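Long-range contacts in cytosine deaminase (Klebsiella pneumoniae, PDB 4R85), which probably catalyses the hydrolytic deamination of cytosine and 5-methylcytosine, using an iron(II) ion held in an amidohydrolase-fold barrel: residues 4-9 / 46-51; 12-17 / 28-33; 105-110 / 398-403; 339-344 / 379-384; 371-376 / 388-393. All coordinates share one frame; numbering follows the deposited sequence.

Contact 1. Residues 4-9 / 46-51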
# COMPACT_ATOMS: atom_id res chain seq x y z
N ILE A 4 27.40 -17.03 2.40
CA ILE A 4 28.36 -16.17 1.72
C ILE A 4 27.68 -15.16 0.80
O ILE A 4 26.50 -15.31 0.47
CB ILE A 4 29.39 -16.97 0.90
CG1 ILE A 4 28.71 -17.76 -0.23
CG2 ILE A 4 30.22 -17.90 1.80
CD1 ILE A 4 29.70 -18.44 -1.18
N ASN A 5 28.44 -14.14 0.39
CA ASN A 5 27.99 -13.15 -0.59
C ASN A 5 26.76 -12.39 -0.12
O ASN A 5 25.89 -12.04 -0.92
CB ASN A 5 27.72 -13.81 -1.95
CG ASN A 5 28.97 -14.38 -2.58
OD1 ASN A 5 30.08 -13.88 -2.39
ND2 ASN A 5 28.80 -15.45 -3.35
N ALA A 6 26.68 -12.14 1.18
CA ALA A 6 25.52 -11.48 1.73
C ALA A 6 25.79 -10.00 1.93
O ALA A 6 26.88 -9.61 2.36
CB ALA A 6 25.12 -12.11 3.05
N ARG A 7 24.81 -9.17 1.59
CA ARG A 7 24.88 -7.76 1.94
C ARG A 7 24.34 -7.57 3.35
O ARG A 7 23.46 -8.32 3.80
CB ARG A 7 24.07 -6.92 0.96
CG ARG A 7 24.52 -7.04 -0.48
CD ARG A 7 25.75 -6.22 -0.76
NE ARG A 7 25.50 -4.80 -0.55
CZ ARG A 7 25.05 -3.97 -1.49
NH1 ARG A 7 24.85 -2.69 -1.20
NH2 ARG A 7 24.80 -4.42 -2.72
N LEU A 8 24.87 -6.58 4.05
CA LEU A 8 24.27 -6.15 5.32
C LEU A 8 23.72 -4.75 5.12
O LEU A 8 24.11 -4.06 4.18
CB LEU A 8 25.30 -6.21 6.45
CG LEU A 8 25.80 -7.62 6.76
CD1 LEU A 8 26.91 -7.57 7.80
CD2 LEU A 8 24.64 -8.52 7.24
N ARG A 9 22.81 -4.33 5.99
CA ARG A 9 22.11 -3.07 5.79
C ARG A 9 23.03 -1.86 5.82
O ARG A 9 23.87 -1.72 6.71
CB ARG A 9 20.98 -2.90 6.82
CG ARG A 9 19.78 -3.79 6.54
CD ARG A 9 18.59 -3.40 7.41
NE ARG A 9 18.29 -1.98 7.25
CZ ARG A 9 18.04 -1.14 8.25
NH1 ARG A 9 18.04 -1.59 9.50
NH2 ARG A 9 17.77 0.13 7.99
N ARG A 46 22.43 -10.78 -2.07
CA ARG A 46 21.20 -10.35 -1.42
C ARG A 46 21.42 -9.95 0.03
O ARG A 46 22.37 -10.38 0.68
CB ARG A 46 20.15 -11.45 -1.50
CG ARG A 46 19.63 -11.66 -2.89
CD ARG A 46 18.75 -12.86 -2.96
NE ARG A 46 18.37 -13.16 -4.33
CZ ARG A 46 18.84 -14.19 -5.02
NH1 ARG A 46 19.71 -15.02 -4.47
NH2 ARG A 46 18.44 -14.39 -6.27
N LEU A 47 20.52 -9.12 0.53
CA LEU A 47 20.57 -8.62 1.89
C LEU A 47 20.26 -9.69 2.95
O LEU A 47 19.27 -10.42 2.85
CB LEU A 47 19.56 -7.49 1.99
CG LEU A 47 19.54 -6.44 3.08
CD1 LEU A 47 20.87 -5.76 3.22
CD2 LEU A 47 18.46 -5.43 2.72
N ALA A 48 21.12 -9.80 3.97
CA ALA A 48 20.80 -10.58 5.16
C ALA A 48 20.39 -9.62 6.28
O ALA A 48 21.10 -8.66 6.56
CB ALA A 48 21.99 -11.43 5.60
N ILE A 49 19.25 -9.87 6.91
CA ILE A 49 18.75 -9.00 7.98
C ILE A 49 18.25 -9.84 9.14
O ILE A 49 17.93 -11.02 8.96
CB ILE A 49 17.56 -8.14 7.50
CG1 ILE A 49 16.48 -9.03 6.90
CG2 ILE A 49 18.01 -7.09 6.50
CD1 ILE A 49 15.16 -8.33 6.70
N PRO A 50 18.18 -9.24 10.33
CA PRO A 50 17.48 -9.93 11.42
C PRO A 50 15.98 -10.05 11.06
O PRO A 50 15.51 -9.35 10.15
CB PRO A 50 17.71 -8.99 12.61
CG PRO A 50 17.94 -7.64 11.99
CD PRO A 50 18.73 -7.94 10.75
N PRO A 51 15.24 -10.94 11.74
CA PRO A 51 13.86 -11.21 11.32
C PRO A 51 12.96 -9.99 11.40
O PRO A 51 13.22 -9.05 12.16
CB PRO A 51 13.38 -12.26 12.33
CG PRO A 51 14.65 -12.85 12.91
CD PRO A 51 15.64 -11.75 12.91
O HOH W 1 21.71 -6.31 7.79

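Contact 2. Residues 12-17 / 28-33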
# COMPACT_ATOMS: atom_id res chain seq x y z
N GLU A 12 28.37 -1.37 1.88
CA GLU A 12 28.62 -1.74 0.50
C GLU A 12 29.31 -3.10 0.35
O GLU A 12 29.19 -3.75 -0.69
CB GLU A 12 29.40 -0.66 -0.25
CG GLU A 12 29.16 -0.66 -1.76
CD GLU A 12 30.09 0.27 -2.52
OE1 GLU A 12 30.44 1.34 -1.99
OE2 GLU A 12 30.48 -0.09 -3.66
N ALA A 13 30.01 -3.54 1.40
CA ALA A 13 30.78 -4.78 1.33
C ALA A 13 29.90 -6.03 1.39
O ALA A 13 28.79 -5.99 1.92
CB ALA A 13 31.82 -4.82 2.43
N LEU A 14 30.40 -7.14 0.84
CA LEU A 14 29.74 -8.44 0.96
C LEU A 14 30.28 -9.16 2.19
O LEU A 14 31.45 -9.01 2.54
CB LEU A 14 29.98 -9.28 -0.29
CG LEU A 14 29.29 -8.85 -1.58
CD1 LEU A 14 29.81 -9.64 -2.76
CD2 LEU A 14 27.78 -9.01 -1.46
N PHE A 15 29.43 -9.96 2.84
CA PHE A 15 29.85 -10.63 4.07
C PHE A 15 29.60 -12.12 4.07
O PHE A 15 28.66 -12.61 3.44
CB PHE A 15 29.14 -10.01 5.28
CG PHE A 15 29.49 -8.58 5.54
CD1 PHE A 15 30.43 -8.26 6.51
CD2 PHE A 15 28.89 -7.56 4.83
CE1 PHE A 15 30.77 -6.94 6.75
CE2 PHE A 15 29.22 -6.24 5.07
CZ PHE A 15 30.16 -5.93 6.03
N THR A 16 30.46 -12.84 4.77
CA THR A 16 30.19 -14.23 5.13
C THR A 16 29.73 -14.31 6.58
O THR A 16 30.32 -13.68 7.46
CB THR A 16 31.44 -15.11 4.92
OG1 THR A 16 31.61 -15.34 3.51
CG2 THR A 16 31.29 -16.45 5.61
N LEU A 17 28.65 -15.05 6.82
CA LEU A 17 28.12 -15.24 8.16
C LEU A 17 28.25 -16.71 8.55
O LEU A 17 27.80 -17.60 7.82
CB LEU A 17 26.64 -14.83 8.21
CG LEU A 17 26.27 -13.60 7.38
CD1 LEU A 17 24.78 -13.31 7.48
CD2 LEU A 17 27.07 -12.39 7.82
N THR A 28 32.22 -11.92 8.73
CA THR A 28 33.47 -11.49 8.10
C THR A 28 33.23 -10.80 6.76
O THR A 28 32.52 -11.32 5.90
CB THR A 28 34.42 -12.67 7.89
OG1 THR A 28 34.40 -13.51 9.06
CG2 THR A 28 35.85 -12.19 7.64
N ALA A 29 33.85 -9.64 6.58
CA ALA A 29 33.77 -8.94 5.30
C ALA A 29 34.59 -9.68 4.24
O ALA A 29 35.68 -10.19 4.53
CB ALA A 29 34.27 -7.51 5.44
N GLN A 30 34.07 -9.75 3.02
CA GLN A 30 34.78 -10.37 1.91
C GLN A 30 35.42 -9.31 1.01
O GLN A 30 34.94 -8.18 0.96
CB GLN A 30 33.83 -11.22 1.06
CG GLN A 30 32.94 -12.15 1.86
CD GLN A 30 31.92 -12.88 1.00
OE1 GLN A 30 31.13 -13.67 1.51
NE2 GLN A 30 31.93 -12.61 -0.30
N ALA A 31 36.47 -9.70 0.31
CA ALA A 31 37.16 -8.81 -0.63
C ALA A 31 36.29 -8.55 -1.85
O ALA A 31 36.31 -7.45 -2.41
CB ALA A 31 38.49 -9.42 -1.05
N ALA A 32 35.52 -9.56 -2.25
CA ALA A 32 34.61 -9.43 -3.38
C ALA A 32 33.68 -10.63 -3.44
O ALA A 32 33.69 -11.48 -2.55
CB ALA A 32 35.38 -9.30 -4.69
N MET A 33 32.88 -10.68 -4.49
CA MET A 33 32.01 -11.82 -4.76
C MET A 33 32.85 -13.10 -4.85
O MET A 33 33.87 -13.14 -5.55
CB MET A 33 31.24 -11.58 -6.05
CG MET A 33 30.05 -12.46 -6.24
SD MET A 33 28.67 -11.95 -5.21
CE MET A 33 27.54 -13.28 -5.56
O HOH W 2 32.91 -7.32 -0.71
O HOH W 3 32.41 -15.05 8.85

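Contact 3. Residues 105-110 / 398-403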
# COMPACT_ATOMS: atom_id res chain seq x y z
N MET A 105 1.01 -17.30 8.53
CA MET A 105 1.15 -16.22 7.55
C MET A 105 2.32 -15.31 7.90
O MET A 105 3.02 -14.84 7.00
CB MET A 105 -0.10 -15.33 7.51
CG MET A 105 -1.40 -16.00 7.11
SD MET A 105 -2.67 -14.70 7.05
CE MET A 105 -4.12 -15.69 7.42
N LEU A 106 2.50 -15.03 9.19
CA LEU A 106 3.58 -14.13 9.60
C LEU A 106 4.93 -14.80 9.36
O LEU A 106 5.86 -14.16 8.88
CB LEU A 106 3.42 -13.72 11.07
CG LEU A 106 2.19 -12.88 11.42
CD1 LEU A 106 1.94 -12.88 12.93
CD2 LEU A 106 2.35 -11.45 10.90
N ARG A 107 5.02 -16.08 9.70
CA ARG A 107 6.21 -16.90 9.44
C ARG A 107 6.55 -16.88 7.95
O ARG A 107 7.72 -16.75 7.57
CB ARG A 107 5.97 -18.33 9.92
CG ARG A 107 7.11 -19.34 9.64
CD ARG A 107 6.93 -20.07 8.31
NE ARG A 107 5.53 -20.42 8.03
CZ ARG A 107 4.94 -21.52 8.48
NH1 ARG A 107 5.61 -22.38 9.23
NH2 ARG A 107 3.66 -21.76 8.18
N ASP A 108 5.53 -17.03 7.11
CA ASP A 108 5.73 -17.02 5.66
C ASP A 108 6.39 -15.73 5.19
O ASP A 108 7.09 -15.72 4.18
CB ASP A 108 4.41 -17.21 4.91
CG ASP A 108 3.90 -18.64 4.97
OD1 ASP A 108 4.68 -19.56 5.34
OD2 ASP A 108 2.71 -18.84 4.63
N PHE A 109 6.16 -14.65 5.93
CA PHE A 109 6.72 -13.36 5.56
C PHE A 109 7.90 -12.90 6.43
O PHE A 109 8.20 -11.71 6.51
CB PHE A 109 5.61 -12.30 5.49
CG PHE A 109 4.75 -12.42 4.27
CD1 PHE A 109 5.23 -12.02 3.03
CD2 PHE A 109 3.47 -12.96 4.36
CE1 PHE A 109 4.44 -12.14 1.89
CE2 PHE A 109 2.67 -13.07 3.24
CZ PHE A 109 3.15 -12.66 2.00
N GLY A 110 8.56 -13.86 7.08
CA GLY A 110 9.81 -13.59 7.77
C GLY A 110 9.72 -13.04 9.18
O GLY A 110 10.72 -12.59 9.75
N LYS A 398 18.65 -22.98 12.19
CA LYS A 398 18.07 -23.93 11.25
C LYS A 398 17.17 -23.21 10.25
O LYS A 398 16.49 -22.26 10.60
CB LYS A 398 17.24 -24.98 11.98
CG LYS A 398 18.01 -25.80 13.00
CD LYS A 398 17.06 -26.68 13.80
CE LYS A 398 17.80 -27.49 14.86
NZ LYS A 398 16.86 -28.22 15.75
N VAL A 399 17.16 -23.68 9.00
CA VAL A 399 16.24 -23.13 8.02
C VAL A 399 14.81 -23.57 8.33
O VAL A 399 14.54 -24.76 8.42
CB VAL A 399 16.59 -23.58 6.60
CG1 VAL A 399 15.66 -22.92 5.59
CG2 VAL A 399 18.05 -23.27 6.28
N ILE A 400 13.91 -22.61 8.51
CA ILE A 400 12.51 -22.96 8.78
C ILE A 400 11.61 -22.57 7.62
O ILE A 400 10.42 -22.89 7.61
CB ILE A 400 12.00 -22.31 10.08
CG1 ILE A 400 11.99 -20.79 9.96
CG2 ILE A 400 12.84 -22.77 11.27
CD1 ILE A 400 11.25 -20.08 11.09
N LEU A 401 12.18 -21.88 6.64
CA LEU A 401 11.46 -21.52 5.42
C LEU A 401 12.44 -21.35 4.27
O LEU A 401 13.48 -20.72 4.42
CB LEU A 401 10.66 -20.23 5.62
CG LEU A 401 9.92 -19.64 4.41
CD1 LEU A 401 8.71 -18.85 4.88
CD2 LEU A 401 10.80 -18.74 3.52
N GLN A 402 12.08 -21.89 3.12
CA GLN A 402 12.86 -21.72 1.91
C GLN A 402 11.91 -21.48 0.74
O GLN A 402 11.04 -22.32 0.44
CB GLN A 402 13.74 -22.93 1.64
CG GLN A 402 14.65 -22.78 0.43
CD GLN A 402 15.63 -21.64 0.60
OE1 GLN A 402 16.22 -21.48 1.66
NE2 GLN A 402 15.79 -20.83 -0.45
N ARG A 403 12.07 -20.34 0.09
CA ARG A 403 11.31 -19.97 -1.08
C ARG A 403 12.25 -20.00 -2.27
O ARG A 403 13.42 -19.65 -2.14
CB ARG A 403 10.78 -18.55 -0.92
CG ARG A 403 9.30 -18.37 -1.20
CD ARG A 403 8.93 -16.89 -1.07
NE ARG A 403 7.64 -16.69 -0.42
CZ ARG A 403 7.49 -16.38 0.87
NH1 ARG A 403 8.55 -16.21 1.66
NH2 ARG A 403 6.27 -16.22 1.37
O HOH W 4 8.50 -22.90 9.51

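Contact 4. Residues 339-344 / 379-384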
# COMPACT_ATOMS: atom_id res chain seq x y z
N ASP A 339 16.94 9.91 1.95
CA ASP A 339 17.50 9.42 3.21
C ASP A 339 16.53 8.49 3.95
O ASP A 339 16.97 7.50 4.56
CB ASP A 339 17.93 10.57 4.12
CG ASP A 339 19.25 11.19 3.67
OD1 ASP A 339 19.49 12.38 3.96
OD2 ASP A 339 20.04 10.48 3.02
N ASP A 340 15.24 8.81 3.90
CA ASP A 340 14.22 7.94 4.50
C ASP A 340 14.30 6.53 3.90
O ASP A 340 14.33 5.54 4.63
CB ASP A 340 12.80 8.48 4.24
CG ASP A 340 12.55 9.87 4.85
OD1 ASP A 340 12.95 10.12 6.01
OD2 ASP A 340 11.92 10.70 4.16
N LEU A 341 14.33 6.45 2.58
CA LEU A 341 14.31 5.17 1.87
C LEU A 341 15.56 4.31 2.09
O LEU A 341 15.48 3.08 2.10
CB LEU A 341 14.05 5.38 0.37
CG LEU A 341 12.59 5.77 0.06
CD1 LEU A 341 12.42 6.19 -1.39
CD2 LEU A 341 11.64 4.63 0.39
N GLN A 342 16.71 4.95 2.29
CA GLN A 342 17.95 4.23 2.54
C GLN A 342 18.01 3.50 3.89
O GLN A 342 18.85 2.61 4.07
CB GLN A 342 19.16 5.15 2.41
CG GLN A 342 19.55 5.43 0.97
CD GLN A 342 21.03 5.74 0.84
OE1 GLN A 342 21.71 5.22 -0.05
NE2 GLN A 342 21.55 6.58 1.74
N ARG A 343 17.16 3.88 4.84
CA ARG A 343 17.14 3.24 6.16
C ARG A 343 15.73 2.82 6.60
O ARG A 343 15.49 2.59 7.79
CB ARG A 343 17.76 4.16 7.23
CG ARG A 343 17.25 5.61 7.27
CD ARG A 343 15.81 5.76 7.79
NE ARG A 343 15.68 5.32 9.18
CZ ARG A 343 15.27 6.09 10.18
NH1 ARG A 343 15.20 5.61 11.41
NH2 ARG A 343 14.91 7.35 9.94
N CYS A 344 14.79 2.73 5.65
CA CYS A 344 13.39 2.50 6.02
C CYS A 344 13.14 1.15 6.69
O CYS A 344 12.12 0.97 7.38
CB CYS A 344 12.46 2.66 4.81
SG CYS A 344 12.72 1.44 3.50
N ASN A 379 19.30 -3.81 -0.85
CA ASN A 379 19.29 -2.71 0.12
C ASN A 379 17.86 -2.35 0.54
O ASN A 379 16.92 -2.95 0.02
CB ASN A 379 20.06 -1.48 -0.42
CG ASN A 379 19.48 -0.91 -1.71
OD1 ASN A 379 18.28 -0.99 -1.95
ND2 ASN A 379 20.33 -0.31 -2.53
N ASP A 380 17.71 -1.41 1.47
CA ASP A 380 16.39 -1.02 2.01
C ASP A 380 15.44 -0.51 0.92
O ASP A 380 14.27 -0.89 0.88
CB ASP A 380 16.53 0.08 3.07
CG ASP A 380 17.12 -0.40 4.37
OD1 ASP A 380 18.00 -1.29 4.36
OD2 ASP A 380 16.72 0.14 5.43
N TYR A 381 15.95 0.37 0.07
CA TYR A 381 15.16 0.98 -1.00
C TYR A 381 14.55 -0.05 -1.93
O TYR A 381 13.35 -0.02 -2.22
CB TYR A 381 16.04 1.94 -1.80
CG TYR A 381 15.39 2.46 -3.06
CD1 TYR A 381 14.44 3.47 -3.01
CD2 TYR A 381 15.72 1.93 -4.31
CE1 TYR A 381 13.85 3.96 -4.16
CE2 TYR A 381 15.13 2.41 -5.46
CZ TYR A 381 14.20 3.42 -5.38
OH TYR A 381 13.61 3.91 -6.52
N GLU A 382 15.38 -0.98 -2.41
CA GLU A 382 14.89 -2.02 -3.30
C GLU A 382 13.93 -2.97 -2.59
O GLU A 382 12.96 -3.44 -3.19
CB GLU A 382 16.06 -2.78 -3.94
CG GLU A 382 16.80 -1.93 -4.96
CD GLU A 382 15.91 -1.60 -6.16
OE1 GLU A 382 15.23 -2.52 -6.66
OE2 GLU A 382 15.89 -0.44 -6.60
N ALA A 383 14.18 -3.23 -1.31
CA ALA A 383 13.31 -4.10 -0.54
C ALA A 383 11.87 -3.58 -0.53
O ALA A 383 10.94 -4.34 -0.82
CB ALA A 383 13.83 -4.28 0.89
N VAL A 384 11.69 -2.29 -0.25
CA VAL A 384 10.34 -1.73 -0.20
C VAL A 384 9.76 -1.48 -1.60
O VAL A 384 8.55 -1.67 -1.83
CB VAL A 384 10.23 -0.47 0.72
CG1 VAL A 384 10.85 0.76 0.07
CG2 VAL A 384 8.75 -0.19 1.07

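Contact 5. Residues 371-376 / 388-393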
# COMPACT_ATOMS: atom_id res chain seq x y z
N ASN A 371 19.09 -15.98 14.26
CA ASN A 371 17.78 -15.72 13.69
C ASN A 371 17.95 -14.65 12.63
O ASN A 371 18.30 -13.51 12.95
CB ASN A 371 16.82 -15.19 14.76
CG ASN A 371 16.69 -16.13 15.95
OD1 ASN A 371 16.98 -17.32 15.86
ND2 ASN A 371 16.23 -15.59 17.08
N LEU A 372 17.70 -15.01 11.37
CA LEU A 372 17.90 -14.07 10.28
C LEU A 372 17.18 -14.48 8.99
O LEU A 372 16.76 -15.63 8.84
CB LEU A 372 19.40 -13.88 10.00
CG LEU A 372 20.16 -15.06 9.36
CD1 LEU A 372 21.42 -14.56 8.67
CD2 LEU A 372 20.51 -16.12 10.38
N LEU A 373 17.06 -13.52 8.08
CA LEU A 373 16.42 -13.74 6.80
C LEU A 373 17.35 -13.38 5.66
O LEU A 373 18.26 -12.56 5.82
CB LEU A 373 15.17 -12.85 6.66
CG LEU A 373 14.16 -12.79 7.80
CD1 LEU A 373 13.06 -11.80 7.45
CD2 LEU A 373 13.57 -14.17 8.09
N ILE A 374 17.13 -14.00 4.52
CA ILE A 374 17.72 -13.53 3.28
C ILE A 374 16.59 -12.97 2.41
O ILE A 374 15.66 -13.69 2.07
CB ILE A 374 18.48 -14.64 2.55
CG1 ILE A 374 19.66 -15.13 3.39
CG2 ILE A 374 18.95 -14.15 1.18
CD1 ILE A 374 20.35 -16.34 2.83
N LEU A 375 16.67 -11.68 2.10
CA LEU A 375 15.64 -10.98 1.33
C LEU A 375 16.07 -10.87 -0.12
O LEU A 375 17.25 -10.66 -0.39
CB LEU A 375 15.46 -9.56 1.85
CG LEU A 375 14.52 -9.17 2.97
CD1 LEU A 375 14.50 -7.66 3.04
CD2 LEU A 375 13.12 -9.72 2.72
N ASP A 376 15.13 -10.97 -1.05
CA ASP A 376 15.44 -10.88 -2.48
C ASP A 376 15.59 -9.42 -2.92
O ASP A 376 14.85 -8.94 -3.78
CB ASP A 376 14.37 -11.59 -3.31
CG ASP A 376 14.78 -11.78 -4.76
OD1 ASP A 376 16.00 -11.78 -5.06
OD2 ASP A 376 13.87 -11.94 -5.61
N ALA A 388 10.24 -7.08 -1.65
CA ALA A 388 11.13 -8.24 -1.80
C ALA A 388 10.65 -9.46 -1.03
O ALA A 388 10.27 -9.37 0.14
CB ALA A 388 12.56 -7.88 -1.39
N ARG A 389 10.67 -10.60 -1.70
CA ARG A 389 10.28 -11.87 -1.10
C ARG A 389 11.33 -12.34 -0.11
O ARG A 389 12.53 -12.10 -0.29
CB ARG A 389 10.08 -12.91 -2.20
CG ARG A 389 8.95 -12.54 -3.16
CD ARG A 389 9.16 -13.13 -4.56
NE ARG A 389 8.46 -14.39 -4.75
CZ ARG A 389 9.03 -15.59 -4.67
NH1 ARG A 389 10.32 -15.69 -4.39
NH2 ARG A 389 8.31 -16.69 -4.87
N VAL A 390 10.88 -13.00 0.95
CA VAL A 390 11.79 -13.63 1.89
C VAL A 390 12.17 -14.98 1.32
O VAL A 390 11.32 -15.88 1.20
CB VAL A 390 11.13 -13.82 3.26
CG1 VAL A 390 12.02 -14.68 4.16
CG2 VAL A 390 10.83 -12.46 3.90
N LEU A 391 13.44 -15.13 0.97
CA LEU A 391 13.90 -16.34 0.31
C LEU A 391 14.27 -17.44 1.31
O LEU A 391 14.10 -18.62 1.04
CB LEU A 391 15.10 -16.04 -0.58
CG LEU A 391 14.85 -15.12 -1.78
CD1 LEU A 391 16.11 -15.03 -2.60
CD2 LEU A 391 13.68 -15.62 -2.63
N THR A 392 14.78 -17.03 2.47
CA THR A 392 15.18 -17.97 3.50
C THR A 392 14.92 -17.37 4.86
O THR A 392 15.19 -16.19 5.08
CB THR A 392 16.68 -18.32 3.39
OG1 THR A 392 17.00 -18.67 2.04
CG2 THR A 392 17.02 -19.49 4.31
N SER A 393 14.35 -18.16 5.76
CA SER A 393 14.21 -17.74 7.15
C SER A 393 14.93 -18.76 8.00
O SER A 393 14.66 -19.96 7.92
CB SER A 393 12.74 -17.65 7.56
OG SER A 393 12.61 -17.16 8.89
O HOH W 5 11.42 -10.36 -4.46

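Contact 1. Residues 4-9 / 46-51
R7 and L47 form a single backbone bridge, with the two touching parts running 48° apart. R7 N donates to R46 O at 2.9 Å, and A48 N donates to R7 O at 2.8 Å. Past this point the two segments diverge, and water 1 spans the gap. It accepts from R9 N and donates to A48 O. The side chains pack around the bridge. L47 CG lies anti to the backbone N (chi1 -162°), and CD1 beyond it touches the backbone of 4-9, 3.6 Å from L8 C. L8 CD2 reaches A48 O at 3.6 Å. The methyls of A6 and A48 meet at 4.1 Å between CB atoms. The side chains of R9 and I49 lie at a slant to each other, with R9 CG 3.7 Å from I49 CG2. The R9 head leaves the contact for D346 and D380, and R46 turns its NE to D376. R9 therefore has two roles. Its methylenes act as apolar packing, while its charge is met by carboxylates beyond the contact. R7 N, R7 O and A48 N bond directly across, and R9 N and A48 O share a water, so cohesion here comes from main-chain bonding and aliphatic contacts, not from a charge pair.

Contact 2. Residues 12-17 / 28-33
T16 OG1 donates to Q30 OE1 at 2.6 Å, a short bond between side chains that cross at about a right angle. The donor is tilted 29° from the carbonyl plane. The Q30 chain is extended beyond CG, with CG 3.5 Å from L14 O. Its NE2 turns back to A32 O at 3.1 Å, with that oxygen in the amide plane. Both ends of the amide are thus held, which fixes its rotation. Three main-chain bonds lie behind this contact. T16 and T28 exchange N-H and C=O groups as an antiparallel hydrogen-bonded pair, and Q30 N donates to L14 O at 2.8 Å. F15 and A29 are the neighbouring non-hydrogen-bonded pair. There, F15 CE1 packs 3.8 Å from A29 CB, on the face opposite T16 and T28. At the open end, L14 CD1 touches M33 SD at 3.6 Å, the two side chains meeting at a slant. Water 2 accepts from L14 N and donates to Q30 O. It completes the L14-Q30 pair in place of a second direct N-H...O bond.

Strand 2-7 forms the outer shell. N5 N gives Q30 OE1 a second donor, and I4 packs on T16. L14 also touches R7. No other chain of the assembly touches these segments. The arrangement is the open end of an antiparallel beta hairpin formed by strands 14-20 and 23-29. It belongs to the small beta-rich region that accompanies the TIM-type barrel in many amidohydrolases.

Contact 3. Residues 105-110 / 398-403
L401 pushes one methyl against the last turn of helix 92-108. Its CG lies anti to the backbone N (chi1 176°), and CD1 beyond it sits 3.6 Å from both R107 O and D108 CA. The same methyl is 4.1 Å from R107 CD. R107 bends at chi2 and chi3, and its NE forms a salt bridge with D108 OD1 at 2.9 Å. That oxygen is met from above the carboxylate plane. Water 4 links R107 NH1 to I400 O.

The helix ends here in a Schellman motif. G110, with positive phi, is the C-prime residue, and its N donates to R107 O. On the strand side, I400 and L401 both face S393 in a classic beta bulge, and both direct their CB toward the helix end.

R403 carries the direct polar link. NH1 and NH2 both donate to D108 O, each at 3.0 Å, and the oxygen lies in the guanidinium plane. NH1 comes in nearly along the C=O axis, while NH2 stands 45° above the carbonyl plane. The cation would probably be favoured by the negative end of the helix dipole. The F109 ring has NH2 over one face, but the cation-pi distance is long and any attraction is weak. R403 NH1 also donates to V390 O. D108 OD1 accepts from Y410 of the second subunit, and the strand at Q402 and R403 pairs antiparallel with a strand of that subunit.

Contact 4. Residues 339-344 / 379-384
L341 spreads its two methyls between Y381 and V384, residues nearly one turn apart on helix 380-386. Its CD1 meets the edge of the Y381 ring in the ring plane, 3.8 Å from the ring's CD1. Its CD2 reaches V384 CG1 at 4.0 Å, with those two side chains crossing at about a right angle. C344 SG touches the same V384 methyl, also at 4.0 Å, so CG1 meets both a leucine and a cysteine. The sulphur gets there by taking the place between backbone N and carbonyl carbon (chi1 65°).

D380 is an equal bump from the other side. It presses into the end of helix 338-342, with CB 3.3 Å from L341 O and OD2 3.1 Å from R343 C. The carboxylate has its polar partners beyond the two segments: OD2 pairs with R9 and accepts from L345 N. The Y381 hydroxyl bonds to P316 O of the second subunit. N379 holds the start of the second helix, its OD1 accepting from E382 N at 2.9 Å. The arrangement is a packing of two short helices, the C-terminal end of one against the first turn of another that opens with an Asn N-cap.

Contact 5. Residues 371-376 / 388-393
L373 and S393 make the tight end of this antiparallel pair, whose strand axes come within 4.8 Å. L373 CD2 lies only 3.2 Å from S393 OG. On the same face, L375 CD2 packs 3.8 Å from V390 CG2. I374 and T392 lie side by side on the other face. I374 N donates to T392 O at 3.0 Å. I374 O accepts from L391 N at 2.9 Å and, weakly, from T392 N. L391 and T392 thus share one partner, and this classic beta bulge shifts the register by one residue. D376 N then bonds to R389 O.

The 376/389 end is the solvent side, and both residues are partly exposed. D376 CB still rests on the isobutyl group of L391, 3.9 Å from CG. The carboxylate meets the R389 backbone through water 5, which donates to D376 OD2 and accepts from R389 N. D376 OD1 pairs with R46. The R389 head turns away to E404 O and to E406 of the second subunit. The nearest charged atoms of D376 and R389 stay 5.3 Å apart, OD2 to NH1. Each charge therefore finds its partners beyond the two segments, while aliphatic packing and main-chain bonds join the pair.

How the contacts relate
From the N terminus, strand 2-7 leads into the hairpin of contact 2, which lies wholly within the loop that contact 1 closes. Contact 1 brings strand 2-7 onto strand 47-57, so the small N-terminal sheet meets the large sheet. The barrel helices and strands follow. Contact 3 closes the longest loop, from the end of helix 92-108 to strand 398-403, and encloses contacts 4 and 5. Those two cross: the chain passes 339-344, 371-376, 379-384 and 388-393 in turn, so their segments alternate. Contact 5 sits beside contacts 1 and 3 in one sheet. Packing of L47 on N379 also ties contact 1 to contact 4. Contacts 3, 4 and 5 all reach the second subunit.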